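Local coordinates for predicted protein (Acinetobacter sp. RUH2624, PDB 4MEA) that hydrolyses epoxides, as a secreted alpha/beta hydrolase that belongs to the Cif virulence factors, at residues A269-K274 / V279-M284; I161-R164 / E168-G171; S205-T210 / G304-E309. All blocks are in the same frame, centred on the assembly; numbering follows the deposited sequence.

Interaction 1 of 3, residues A269-K274 / V279-M284; sequences ALTGQK and VLVKEM
The beta-alpha-beta unit made by strand 267-272, helix 279-288 and strand 295-300 is held here, where Ala269 and Thr271 of the first strand meet Leu280, Val281 and Met284 of the helix. It forms one edge of the alpha/beta hydrolase sheet. The helix runs back nearly antiparallel to the strand at 159°, with the short axes 7.8 Å apart. Ala269 is the central point. Its CB sits over the helix backbone, 3.9 Å from Val281 CA. Leu280 CG also meets Ala269 CB, at 3.9 Å. Met284 SD comes to 3.7 Å from the same Ala269 CB. In Met284, CG lies beside the backbone N (chi1 -72°) and the chain then runs extended (chi2 -178°), which brings SD to this methyl. Thr271 faces the helix with its methyl. Its CG2 meets Val281 CG2 at 3.9 Å, the two side chains crossing at about a right angle, and lies 4.1 Å from Leu280 CB. The Thr271 hydroxyl is hydrogen-bonded to Asn277 O in the turn before the helix. Around this core the helix spreads over neighbouring strands. Leu280 and Met284 touch Phe156 of strand 151-157, and Val281 touches Ala297 of strand 295-300. Leu270 points to the other face of the sheet, onto helix 307-323. All five touching residues are buried, and the two segments bury 227 Å² between them. With no hydrogen bond across, the contact rests on apolar packing. The small Ala269 is consistent with the short axis distance.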
# COMPACT_ATOMS: atom_id res chain seq x y z
N ALA A 269 5.78 -0.63 -26.37
CA ALA A 269 5.11 -0.92 -25.11
C ALA A 269 4.25 -2.14 -25.35
O ALA A 269 3.37 -2.14 -26.21
CB ALA A 269 4.27 0.26 -24.65
N LEU A 270 4.51 -3.20 -24.59
CA LEU A 270 3.78 -4.45 -24.73
C LEU A 270 3.21 -4.80 -23.37
O LEU A 270 3.95 -5.03 -22.41
CB LEU A 270 4.71 -5.55 -25.26
CG LEU A 270 4.27 -7.01 -25.28
CD1 LEU A 270 3.03 -7.21 -26.15
CD2 LEU A 270 5.42 -7.89 -25.76
N THR A 271 1.88 -4.81 -23.27
CA THR A 271 1.24 -4.91 -21.97
C THR A 271 0.10 -5.91 -21.98
O THR A 271 -0.30 -6.42 -23.04
CB THR A 271 0.67 -3.55 -21.54
OG1 THR A 271 -0.53 -3.30 -22.27
CG2 THR A 271 1.67 -2.43 -21.79
N GLY A 272 -0.43 -6.20 -20.80
CA GLY A 272 -1.56 -7.09 -20.68
C GLY A 272 -2.80 -6.33 -20.26
O GLY A 272 -2.78 -5.57 -19.29
N GLN A 273 -3.89 -6.53 -21.00
CA GLN A 273 -5.17 -5.90 -20.69
C GLN A 273 -5.59 -6.08 -19.23
O GLN A 273 -6.18 -5.16 -18.64
CB GLN A 273 -6.25 -6.46 -21.60
CG GLN A 273 -7.65 -5.94 -21.33
CD GLN A 273 -8.71 -6.74 -22.09
OE1 GLN A 273 -8.70 -7.98 -22.08
NE2 GLN A 273 -9.62 -6.04 -22.75
N LYS A 274 -5.31 -7.25 -18.66
CA LYS A 274 -5.71 -7.56 -17.28
C LYS A 274 -4.60 -7.28 -16.26
O LYS A 274 -4.75 -7.58 -15.07
CB LYS A 274 -6.16 -9.02 -17.14
CG LYS A 274 -7.40 -9.37 -17.95
CD LYS A 274 -8.56 -8.45 -17.58
CE LYS A 274 -9.84 -8.84 -18.33
NZ LYS A 274 -10.94 -7.86 -18.09
N VAL A 279 -1.32 2.00 -18.95
CA VAL A 279 -0.46 3.01 -18.33
C VAL A 279 0.85 3.21 -19.11
O VAL A 279 1.20 4.33 -19.46
CB VAL A 279 -0.15 2.68 -16.86
CG1 VAL A 279 0.86 3.69 -16.28
CG2 VAL A 279 -1.44 2.65 -16.03
N LEU A 280 1.57 2.12 -19.36
CA LEU A 280 2.84 2.20 -20.09
C LEU A 280 2.62 2.66 -21.53
O LEU A 280 3.43 3.40 -22.08
CB LEU A 280 3.54 0.84 -20.08
CG LEU A 280 4.88 0.76 -20.83
CD1 LEU A 280 5.93 1.62 -20.15
CD2 LEU A 280 5.37 -0.70 -20.95
N VAL A 281 1.54 2.20 -22.15
CA VAL A 281 1.25 2.55 -23.54
C VAL A 281 1.13 4.07 -23.69
O VAL A 281 1.76 4.66 -24.58
CB VAL A 281 -0.04 1.86 -24.03
CG1 VAL A 281 -0.45 2.39 -25.39
CG2 VAL A 281 0.17 0.35 -24.08
N LYS A 282 0.35 4.68 -22.81
CA LYS A 282 0.17 6.12 -22.81
C LYS A 282 1.43 6.86 -22.40
O LYS A 282 1.75 7.91 -22.95
CB LYS A 282 -0.98 6.51 -21.86
CG LYS A 282 -2.33 5.99 -22.29
CD LYS A 282 -3.42 6.45 -21.32
CE LYS A 282 -4.77 5.87 -21.70
NZ LYS A 282 -5.85 6.37 -20.80
N GLU A 283 2.14 6.31 -21.42
CA GLU A 283 3.33 6.96 -20.89
C GLU A 283 4.41 7.10 -21.95
O GLU A 283 4.93 8.19 -22.17
CB GLU A 283 3.90 6.19 -19.69
CG GLU A 283 5.17 6.85 -19.11
CD GLU A 283 5.90 5.96 -18.10
OE1 GLU A 283 5.69 4.73 -18.12
OE2 GLU A 283 6.68 6.49 -17.28
N MET A 284 4.76 5.99 -22.60
CA MET A 284 5.81 6.02 -23.63
C MET A 284 5.44 6.93 -24.80
O MET A 284 6.24 7.73 -25.24
CB MET A 284 6.16 4.61 -24.12
CG MET A 284 6.94 3.77 -23.10
SD MET A 284 7.37 2.16 -23.76
CE MET A 284 8.58 2.61 -25.01

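Interaction 2 of 3, residues I161-R164 / E168-G171; sequences IPDR and EYPG
Asp163 and Tyr169 face each other across one water in the loop that follows strand 151-157, the point where the chain of an alpha/beta hydrolase leaves the core sheet for the cap. Asp163 OD1 and Tyr169 OH are 4.1 Å apart, and water 1 bridges them. Asp163 CG lies between its backbone N and carbonyl carbon (chi1 80°), which brings OD1 to the water. The water is 2.6 Å from Asp163 OD1 and 2.8 Å from Tyr169 OH. Ile161 O is also within hydrogen-bonding distance of it, at 2.8 Å. The carboxylate and phenol planes are only 27° apart, although the two side chains cross at about a right angle. A second water joins the outer side of the loop. Water 2 donates to Arg164 O at 2.9 Å and to Glu168 OE2 at 3.0 Å, while Glu168 CG packs 4.0 Å from Arg164 O. Further out, Asp163 OD1 accepts from Ala165 N, and OD2 forms a salt bridge with Arg287. Glu283 OE2 lies close to Asp163 OD1, which may raise the pKa of one of these acids, partly offset by Arg287. Pro170 packs on Phe167 of the second subunit. From helix 279-288, Glu283 OE1 accepts a hydrogen bond from Ile161 N.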
# COMPACT_ATOMS: atom_id res chain seq x y z
N ILE A 161 7.60 2.81 -16.71
CA ILE A 161 8.97 3.25 -16.51
C ILE A 161 8.87 4.38 -15.48
O ILE A 161 8.00 5.24 -15.60
CB ILE A 161 9.56 3.79 -17.83
CG1 ILE A 161 9.61 2.69 -18.89
CG2 ILE A 161 10.95 4.40 -17.60
CD1 ILE A 161 9.70 3.19 -20.33
N PRO A 162 9.73 4.36 -14.46
CA PRO A 162 9.69 5.44 -13.47
C PRO A 162 9.70 6.84 -14.10
O PRO A 162 10.58 7.16 -14.90
CB PRO A 162 10.97 5.21 -12.67
CG PRO A 162 11.12 3.72 -12.69
CD PRO A 162 10.70 3.31 -14.09
N ASP A 163 8.72 7.65 -13.74
CA ASP A 163 8.70 9.05 -14.12
C ASP A 163 7.82 9.78 -13.11
O ASP A 163 7.45 9.20 -12.09
CB ASP A 163 8.26 9.27 -15.59
CG ASP A 163 6.75 9.20 -15.80
OD1 ASP A 163 6.03 8.65 -14.95
OD2 ASP A 163 6.27 9.69 -16.84
N ARG A 164 7.51 11.05 -13.37
CA ARG A 164 6.82 11.89 -12.41
C ARG A 164 5.46 11.30 -12.04
O ARG A 164 4.94 11.54 -10.95
CB ARG A 164 6.63 13.30 -12.98
CG ARG A 164 5.70 13.32 -14.18
CD ARG A 164 5.77 14.60 -14.99
NE ARG A 164 4.83 14.53 -16.11
CZ ARG A 164 4.78 15.41 -17.11
NH1 ARG A 164 5.63 16.43 -17.13
NH2 ARG A 164 3.89 15.26 -18.09
N GLU A 168 2.14 9.83 -8.56
CA GLU A 168 0.71 10.12 -8.69
C GLU A 168 -0.19 8.88 -8.70
O GLU A 168 -1.38 8.99 -8.39
CB GLU A 168 0.46 10.97 -9.95
CG GLU A 168 1.12 12.34 -9.88
CD GLU A 168 1.18 13.02 -11.24
OE1 GLU A 168 0.77 12.40 -12.24
OE2 GLU A 168 1.66 14.18 -11.30
N TYR A 169 0.35 7.72 -9.05
CA TYR A 169 -0.50 6.52 -9.12
C TYR A 169 -1.20 6.33 -7.78
O TYR A 169 -0.55 6.35 -6.73
CB TYR A 169 0.29 5.26 -9.48
CG TYR A 169 1.06 5.37 -10.78
CD1 TYR A 169 0.47 5.92 -11.92
CD2 TYR A 169 2.38 4.93 -10.87
CE1 TYR A 169 1.18 6.02 -13.11
CE2 TYR A 169 3.09 5.05 -12.04
CZ TYR A 169 2.49 5.59 -13.16
OH TYR A 169 3.21 5.69 -14.32
N PRO A 170 -2.53 6.17 -7.80
CA PRO A 170 -3.32 6.15 -6.56
C PRO A 170 -3.19 4.85 -5.76
O PRO A 170 -3.01 3.77 -6.32
CB PRO A 170 -4.76 6.34 -7.06
CG PRO A 170 -4.75 5.77 -8.43
CD PRO A 170 -3.38 6.04 -9.00
N GLY A 171 -3.27 4.96 -4.44
CA GLY A 171 -3.20 3.77 -3.61
C GLY A 171 -4.51 3.00 -3.64
O GLY A 171 -4.53 1.78 -3.41
O HOH W 1 5.91 6.19 -14.00
O HOH W 2 4.40 14.25 -10.19

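Interaction 3 of 3, residues S205-T210 / G304-E309; sequences SYFIKT and GHWMVE
Trp306 has CG beside its backbone N and anti to its carbonyl carbon (chi1 -42°), which carries the indole across to Phe207 and Ile208 of helix 200-211. Phe207 has CG opposite its own N (chi1 -176°) and extends its ring to the far end of the same indole. The contact joins the cap of this alpha/beta hydrolase to the loop before helix 307-323, where Trp306 is the N-cap residue and the centre of an inverse gamma turn. One hydrogen bond crosses. Trp306 NE1 donates to Ile208 O at 2.8 Å with an N-H...O angle of 147°, a short but bent bond. The donor is slightly tilted from the carbonyl plane. Beside this bond Ile208 CG2 comes to 3.6 Å from Trp306 NE1. Apolar contacts follow: Ile208 CG1 is 3.9 Å from Trp306 CZ2, and Phe207 CE2 meets Trp306 CZ2 at 4.1 Å, at the indole edge. The bond satisfies a buried N-H and, with this packing, probably limits rotation of the indole. Trp306 follows His305, which hydrogen-bonds to Asp134 and Asp158, consistent with a catalytic triad of this fold. His305 CD2 lies 3.5 Å above the plane of the Trp306 ring, toward its rim.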
# COMPACT_ATOMS: atom_id res chain seq x y z
N SER A 205 1.51 -15.75 -3.27
CA SER A 205 0.40 -16.48 -3.87
C SER A 205 -0.74 -15.52 -4.19
O SER A 205 -1.30 -15.54 -5.29
CB SER A 205 -0.09 -17.62 -2.97
OG SER A 205 0.82 -18.71 -2.98
N TYR A 206 -1.08 -14.68 -3.22
CA TYR A 206 -2.17 -13.72 -3.40
C TYR A 206 -1.77 -12.62 -4.39
O TYR A 206 -2.51 -12.31 -5.33
CB TYR A 206 -2.62 -13.13 -2.05
CG TYR A 206 -3.87 -12.30 -2.19
CD1 TYR A 206 -5.13 -12.89 -2.15
CD2 TYR A 206 -3.80 -10.92 -2.39
CE1 TYR A 206 -6.28 -12.14 -2.30
CE2 TYR A 206 -4.93 -10.16 -2.54
CZ TYR A 206 -6.17 -10.78 -2.50
OH TYR A 206 -7.30 -10.01 -2.65
N PHE A 207 -0.60 -12.03 -4.18
CA PHE A 207 -0.08 -10.98 -5.06
C PHE A 207 -0.00 -11.43 -6.53
O PHE A 207 -0.51 -10.76 -7.43
CB PHE A 207 1.30 -10.54 -4.57
CG PHE A 207 1.90 -9.40 -5.35
CD1 PHE A 207 1.75 -8.09 -4.91
CD2 PHE A 207 2.65 -9.64 -6.49
CE1 PHE A 207 2.31 -7.04 -5.63
CE2 PHE A 207 3.22 -8.60 -7.21
CZ PHE A 207 3.05 -7.29 -6.78
N ILE A 208 0.65 -12.57 -6.77
CA ILE A 208 0.80 -13.09 -8.14
C ILE A 208 -0.56 -13.41 -8.80
O ILE A 208 -0.81 -13.01 -9.94
CB ILE A 208 1.73 -14.33 -8.18
CG1 ILE A 208 3.18 -13.93 -7.90
CG2 ILE A 208 1.62 -15.06 -9.52
CD1 ILE A 208 4.08 -15.13 -7.61
N LYS A 209 -1.43 -14.12 -8.10
CA LYS A 209 -2.76 -14.42 -8.66
C LYS A 209 -3.57 -13.14 -8.94
O LYS A 209 -4.25 -13.05 -9.95
CB LYS A 209 -3.54 -15.39 -7.78
CG LYS A 209 -3.19 -16.85 -8.03
CD LYS A 209 -4.05 -17.73 -7.15
CE LYS A 209 -3.96 -19.18 -7.55
NZ LYS A 209 -4.83 -19.99 -6.66
N THR A 210 -3.46 -12.14 -8.06
CA THR A 210 -4.18 -10.88 -8.23
C THR A 210 -3.86 -10.21 -9.56
O THR A 210 -4.75 -9.72 -10.26
CB THR A 210 -3.86 -9.88 -7.08
OG1 THR A 210 -4.49 -10.33 -5.88
CG2 THR A 210 -4.40 -8.48 -7.40
N GLY A 304 -2.90 -11.04 -18.10
CA GLY A 304 -2.53 -10.27 -16.93
C GLY A 304 -1.07 -9.86 -16.97
O GLY A 304 -0.44 -9.87 -18.02
N HIS A 305 -0.53 -9.52 -15.80
CA HIS A 305 0.83 -9.00 -15.67
C HIS A 305 1.95 -9.99 -16.04
O HIS A 305 2.99 -9.60 -16.57
CB HIS A 305 1.02 -8.51 -14.23
CG HIS A 305 2.33 -7.83 -13.99
ND1 HIS A 305 2.69 -6.65 -14.61
CD2 HIS A 305 3.37 -8.17 -13.18
CE1 HIS A 305 3.89 -6.29 -14.20
NE2 HIS A 305 4.33 -7.19 -13.34
N TRP A 306 1.74 -11.27 -15.74
CA TRP A 306 2.78 -12.27 -15.93
C TRP A 306 2.68 -12.79 -17.37
O TRP A 306 2.23 -13.91 -17.61
CB TRP A 306 2.63 -13.39 -14.89
CG TRP A 306 2.32 -12.82 -13.53
CD1 TRP A 306 1.13 -12.88 -12.87
CD2 TRP A 306 3.22 -12.08 -12.69
NE1 TRP A 306 1.23 -12.23 -11.66
CE2 TRP A 306 2.50 -11.73 -11.52
CE3 TRP A 306 4.56 -11.68 -12.81
CZ2 TRP A 306 3.08 -11.01 -10.48
CZ3 TRP A 306 5.14 -10.96 -11.77
CH2 TRP A 306 4.39 -10.62 -10.62
N MET A 307 3.13 -11.96 -18.30
CA MET A 307 2.69 -12.06 -19.69
C MET A 307 3.17 -13.31 -20.42
O MET A 307 2.44 -13.85 -21.25
CB MET A 307 3.08 -10.81 -20.46
CG MET A 307 2.46 -9.52 -19.90
SD MET A 307 3.02 -8.07 -20.81
CE MET A 307 2.32 -8.38 -22.43
N VAL A 308 4.38 -13.76 -20.12
CA VAL A 308 4.90 -14.98 -20.74
C VAL A 308 4.27 -16.25 -20.14
O VAL A 308 3.95 -17.20 -20.87
CB VAL A 308 6.45 -15.03 -20.67
CG1 VAL A 308 6.97 -16.34 -21.26
CG2 VAL A 308 7.03 -13.83 -21.41
N GLU A 309 4.06 -16.28 -18.82
CA GLU A 309 3.32 -17.39 -18.21
C GLU A 309 1.92 -17.53 -18.83
O GLU A 309 1.49 -18.62 -19.18
CB GLU A 309 3.19 -17.21 -16.69
CG GLU A 309 4.49 -17.32 -15.88
CD GLU A 309 4.93 -18.77 -15.63
OE1 GLU A 309 5.84 -18.97 -14.80
OE2 GLU A 309 4.36 -19.69 -16.26

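Going from the N terminus, interaction 2 comes first and closes a very short loop, with three residues between its segments, where the chain leaves the core sheet. Interaction 3 then opens on helix 200-211 and closes 94 residues later at the start of helix 307-323, tying the cap to the core. Interaction 1 opens and closes within that span, joining a strand to the helix after it. Interactions 2 and 3 are in series and do not touch. Interaction 1 meets both. Its helix touches the loop of interaction 2, with Met284 on Ile161 and Val279 on Tyr169. Its segment 269-274 meets Met307 of interaction 3 at Thr271, and Gly304 at Lys274.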